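Local coordinates for uncharacterized HTH-type transcriptional regulator yydK (Bacillus subtilis subsp. subtilis, PDB 3BWG), which probably binds DNA as a GntR-family transcription factor, joining a helix-turn-helix domain to a UTRA domain, at residues E91-L102 against L152-S160. Residues are numbered along the deposited sequence; the frame is centred on the assembly and turned at random.
Sequences EDFNVTSKVIEL and LNNEIVSHS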
loop_
_atom_site.group_PDB
_atom_site.type_symbol
_atom_site.label_atom_id
_atom_site.label_comp_id
_atom_site.label_asym_id
_atom_site.label_seq_id
_atom_site.Cartn_x
_atom_site.Cartn_y
_atom_site.Cartn_z
ATOM N N GLU B 91 -10.106 -7.008 -10.221
ATOM C CA GLU B 91 -11.190 -7.861 -10.714
ATOM C C GLU B 91 -12.303 -7.133 -11.476
ATOM O O GLU B 91 -13.023 -7.758 -12.264
ATOM C CB GLU B 91 -11.752 -8.729 -9.576
ATOM C CG GLU B 91 -10.753 -9.787 -9.043
ATOM C CD GLU B 91 -10.118 -10.673 -10.147
ATOM O OE1 GLU B 91 -8.941 -11.065 -9.978
ATOM O OE2 GLU B 91 -10.780 -10.971 -11.174
ATOM N N ASP B 92 -12.424 -5.820 -11.266
ATOM C CA ASP B 92 -13.475 -5.021 -11.943
ATOM C C ASP B 92 -13.018 -4.154 -13.147
ATOM O O ASP B 92 -13.855 -3.492 -13.803
ATOM C CB ASP B 92 -14.349 -4.222 -10.945
ATOM C CG ASP B 92 -13.790 -4.222 -9.524
ATOM O OD1 ASP B 92 -14.090 -5.180 -8.771
ATOM O OD2 ASP B 92 -13.074 -3.257 -9.161
ATOM N N PHE B 93 -11.696 -4.160 -13.409
ATOM C CA PHE B 93 -11.149 -3.899 -14.751
ATOM C C PHE B 93 -11.703 -5.042 -15.613
ATOM O O PHE B 93 -12.237 -6.036 -15.079
ATOM C CB PHE B 93 -9.603 -3.954 -14.771
ATOM C CG PHE B 93 -8.914 -2.645 -14.422
ATOM C CD1 PHE B 93 -8.562 -1.736 -15.423
ATOM C CD2 PHE B 93 -8.592 -2.333 -13.093
ATOM C CE1 PHE B 93 -7.914 -0.526 -15.108
ATOM C CE2 PHE B 93 -7.959 -1.119 -12.773
ATOM C CZ PHE B 93 -7.617 -0.218 -13.784
ATOM N N ASN B 94 -11.589 -4.937 -16.933
ATOM C CA ASN B 94 -12.091 -6.040 -17.744
ATOM C C ASN B 94 -11.041 -7.129 -17.913
ATOM O O ASN B 94 -10.424 -7.270 -18.968
ATOM C CB ASN B 94 -12.694 -5.578 -19.073
ATOM C CG ASN B 94 -13.830 -6.482 -19.526
ATOM O OD1 ASN B 94 -13.605 -7.603 -20.003
ATOM N ND2 ASN B 94 -15.063 -6.011 -19.356
ATOM N N VAL B 95 -10.863 -7.895 -16.845
ATOM C CA VAL B 95 -9.760 -8.840 -16.722
ATOM C C VAL B 95 -10.188 -10.287 -17.014
ATOM O O VAL B 95 -11.085 -10.843 -16.365
ATOM C CB VAL B 95 -8.988 -8.684 -15.358
ATOM C CG1 VAL B 95 -9.919 -8.814 -14.179
ATOM C CG2 VAL B 95 -7.829 -9.673 -15.249
ATOM N N THR B 96 -9.554 -10.865 -18.028
ATOM C CA THR B 96 -9.749 -12.261 -18.367
ATOM C C THR B 96 -8.464 -13.038 -18.142
ATOM O O THR B 96 -7.389 -12.445 -17.999
ATOM C CB THR B 96 -10.296 -12.455 -19.816
ATOM O OG1 THR B 96 -9.348 -11.990 -20.782
ATOM C CG2 THR B 96 -11.633 -11.708 -19.992
ATOM N N SER B 97 -8.601 -14.363 -18.111
ATOM C CA SER B 97 -7.528 -15.291 -17.800
ATOM C C SER B 97 -7.525 -16.480 -18.746
ATOM O O SER B 97 -8.579 -17.029 -19.088
ATOM C CB SER B 97 -7.636 -15.811 -16.351
ATOM O OG SER B 97 -7.423 -14.795 -15.406
ATOM N N LYS B 98 -6.319 -16.860 -19.146
ATOM C CA LYS B 98 -6.021 -18.108 -19.812
ATOM C C LYS B 98 -5.328 -19.026 -18.776
ATOM O O LYS B 98 -4.273 -18.686 -18.263
ATOM C CB LYS B 98 -5.078 -17.802 -20.975
ATOM C CG LYS B 98 -4.725 -18.943 -21.894
ATOM C CD LYS B 98 -3.914 -18.370 -23.067
ATOM C CE LYS B 98 -2.924 -19.369 -23.670
ATOM N NZ LYS B 98 -3.530 -20.254 -24.727
ATOM N N VAL B 99 -5.942 -20.163 -18.456
ATOM C CA VAL B 99 -5.360 -21.085 -17.506
ATOM C C VAL B 99 -4.362 -21.935 -18.260
ATOM O O VAL B 99 -4.722 -22.604 -19.204
ATOM C CB VAL B 99 -6.420 -22.000 -16.819
ATOM C CG1 VAL B 99 -5.765 -22.958 -15.832
ATOM C CG2 VAL B 99 -7.448 -21.171 -16.107
ATOM N N ILE B 100 -3.114 -21.904 -17.829
ATOM C CA ILE B 100 -2.086 -22.707 -18.433
ATOM C C ILE B 100 -2.025 -24.054 -17.723
ATOM O O ILE B 100 -1.930 -25.084 -18.388
ATOM C CB ILE B 100 -0.721 -21.999 -18.417
ATOM C CG1 ILE B 100 -0.830 -20.652 -19.112
ATOM C CG2 ILE B 100 0.345 -22.866 -19.146
ATOM C CD1 ILE B 100 0.232 -19.698 -18.718
ATOM N N GLU B 101 -2.062 -24.042 -16.385
ATOM C CA GLU B 101 -2.071 -25.259 -15.588
ATOM C C GLU B 101 -2.989 -25.108 -14.357
ATOM O O GLU B 101 -3.129 -24.027 -13.796
ATOM C CB GLU B 101 -0.666 -25.581 -15.077
ATOM C CG GLU B 101 0.305 -26.246 -16.064
ATOM C CD GLU B 101 1.659 -26.562 -15.390
ATOM O OE1 GLU B 101 1.774 -27.608 -14.705
ATOM O OE2 GLU B 101 2.606 -25.755 -15.521
ATOM N N LEU B 102 -3.610 -26.203 -13.945
ATOM C CA LEU B 102 -4.292 -26.267 -12.679
ATOM C C LEU B 102 -4.242 -27.707 -12.320
ATOM O O LEU B 102 -4.690 -28.540 -13.106
ATOM C CB LEU B 102 -5.756 -25.809 -12.797
ATOM C CG LEU B 102 -6.753 -26.110 -11.664
ATOM C CD1 LEU B 102 -6.450 -25.400 -10.336
ATOM C CD2 LEU B 102 -8.170 -25.811 -12.125
ATOM N N LEU B 152 -10.947 -26.562 -6.563
ATOM C CA LEU B 152 -10.859 -25.530 -7.581
ATOM C C LEU B 152 -11.128 -26.168 -8.937
ATOM O O LEU B 152 -10.836 -27.351 -9.161
ATOM C CB LEU B 152 -9.463 -24.844 -7.576
ATOM C CG LEU B 152 -9.123 -23.898 -6.404
ATOM C CD1 LEU B 152 -7.622 -23.373 -6.432
ATOM C CD2 LEU B 152 -10.131 -22.754 -6.365
ATOM N N ASN B 153 -11.703 -25.405 -9.858
ATOM C CA ASN B 153 -11.816 -25.912 -11.240
ATOM C C ASN B 153 -11.459 -24.861 -12.265
ATOM O O ASN B 153 -11.212 -23.721 -11.918
ATOM C CB ASN B 153 -13.176 -26.550 -11.553
ATOM C CG ASN B 153 -14.324 -25.578 -11.441
ATOM O OD1 ASN B 153 -14.142 -24.370 -11.459
ATOM N ND2 ASN B 153 -15.521 -26.112 -11.305
ATOM N N ASN B 154 -11.426 -25.257 -13.531
ATOM C CA ASN B 154 -11.071 -24.324 -14.571
ATOM C C ASN B 154 -11.884 -23.034 -14.537
ATOM O O ASN B 154 -11.327 -21.955 -14.686
ATOM C CB ASN B 154 -11.132 -24.989 -15.940
ATOM C CG ASN B 154 -9.918 -24.641 -16.782
ATOM O OD1 ASN B 154 -10.032 -23.893 -17.754
ATOM N ND2 ASN B 154 -8.718 -25.137 -16.367
ATOM N N GLU B 155 -13.194 -23.151 -14.328
ATOM C CA GLU B 155 -14.072 -21.979 -14.322
ATOM C C GLU B 155 -13.721 -20.943 -13.233
ATOM O O GLU B 155 -13.622 -19.744 -13.507
ATOM C CB GLU B 155 -15.541 -22.394 -14.244
ATOM C CG GLU B 155 -16.487 -21.213 -14.077
ATOM C CD GLU B 155 -17.951 -21.562 -14.236
ATOM O OE1 GLU B 155 -18.298 -22.734 -14.503
ATOM O OE2 GLU B 155 -18.771 -20.639 -14.117
ATOM N N ILE B 156 -13.532 -21.409 -12.003
ATOM C CA ILE B 156 -13.178 -20.518 -10.896
ATOM C C ILE B 156 -11.875 -19.756 -11.209
ATOM O O ILE B 156 -11.801 -18.539 -11.064
ATOM C CB ILE B 156 -13.045 -21.320 -9.569
ATOM C CG1 ILE B 156 -14.414 -21.858 -9.126
ATOM C CG2 ILE B 156 -12.419 -20.475 -8.491
ATOM C CD1 ILE B 156 -14.336 -23.084 -8.198
ATOM N N VAL B 157 -10.859 -20.506 -11.629
ATOM C CA VAL B 157 -9.497 -20.027 -11.879
ATOM C C VAL B 157 -9.354 -19.158 -13.167
ATOM O O VAL B 157 -8.402 -18.410 -13.312
ATOM C CB VAL B 157 -8.569 -21.249 -11.893
ATOM C CG1 VAL B 157 -7.368 -20.975 -12.636
ATOM C CG2 VAL B 157 -8.253 -21.726 -10.424
ATOM N N SER B 158 -10.308 -19.224 -14.085
ATOM C CA SER B 158 -10.346 -18.214 -15.145
ATOM C C SER B 158 -11.126 -16.962 -14.760
ATOM O O SER B 158 -11.152 -16.006 -15.514
ATOM C CB SER B 158 -10.809 -18.762 -16.481
ATOM O OG SER B 158 -11.782 -19.708 -16.312
ATOM N N HIS B 159 -11.729 -16.953 -13.575
ATOM C CA HIS B 159 -12.373 -15.739 -13.080
ATOM C C HIS B 159 -11.726 -15.195 -11.796
ATOM O O HIS B 159 -10.502 -15.121 -11.713
ATOM C CB HIS B 159 -13.880 -15.969 -12.988
ATOM C CG HIS B 159 -14.489 -16.285 -14.314
ATOM N ND1 HIS B 159 -14.818 -17.569 -14.701
ATOM C CD2 HIS B 159 -14.770 -15.488 -15.379
ATOM C CE1 HIS B 159 -15.305 -17.543 -15.931
ATOM N NE2 HIS B 159 -15.278 -16.295 -16.367
ATOM N N SER B 160 -12.533 -14.835 -10.803
ATOM C CA SER B 160 -12.028 -14.387 -9.504
ATOM C C SER B 160 -11.984 -15.524 -8.494
ATOM O O SER B 160 -13.014 -15.987 -7.974
ATOM C CB SER B 160 -12.853 -13.223 -8.956
ATOM O OG SER B 160 -12.202 -12.702 -7.810
HETATM O O HOH W 1 -8.431 -14.225 -9.108
HETATM O O HOH W 2 -11.425 -15.111 -18.051
#
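V99 and V157 meet at about a right angle, with V99 CG2 pressed to 3.5 Å from V157 CG1, a close approach for two methyl groups. With CG1 anti to the backbone N (chi1 180°), V99 turns CG1 to N154 ND2 at 3.7 Å and CG2 to V157. V99 and N154 run alongside each other, pointing opposite ways. L102 spreads its two methyls over the start of helix 154-157. Its CD2 comes to 3.4 Å from N153 C, while its CD1 touches both L152 CB and V157 CG2. The helix start is capped by N153 OD1, which takes a nearly straight bond from I156 N. Replacing V99 by an alanine removes both methyls and would probably leave a gap beside V157 CG1 and the N154 amide. No direct hydrogen bond joins the two segments. Instead, a water accepts from S97 N and donates to S158 O at 2.7 Å. At the far end, E91 CG packs 3.5 Å from S160 OG. The E91 carboxylate, poorly ordered, pairs with R130, which also binds S97 OG. The contact lays the short helix over edge strand 95-105 of the six-stranded antiparallel UTRA sheet. R128 of the adjoining strand 123-132 binds V157 O and H159 O, and L152 reaches Y164 of helix 161-167.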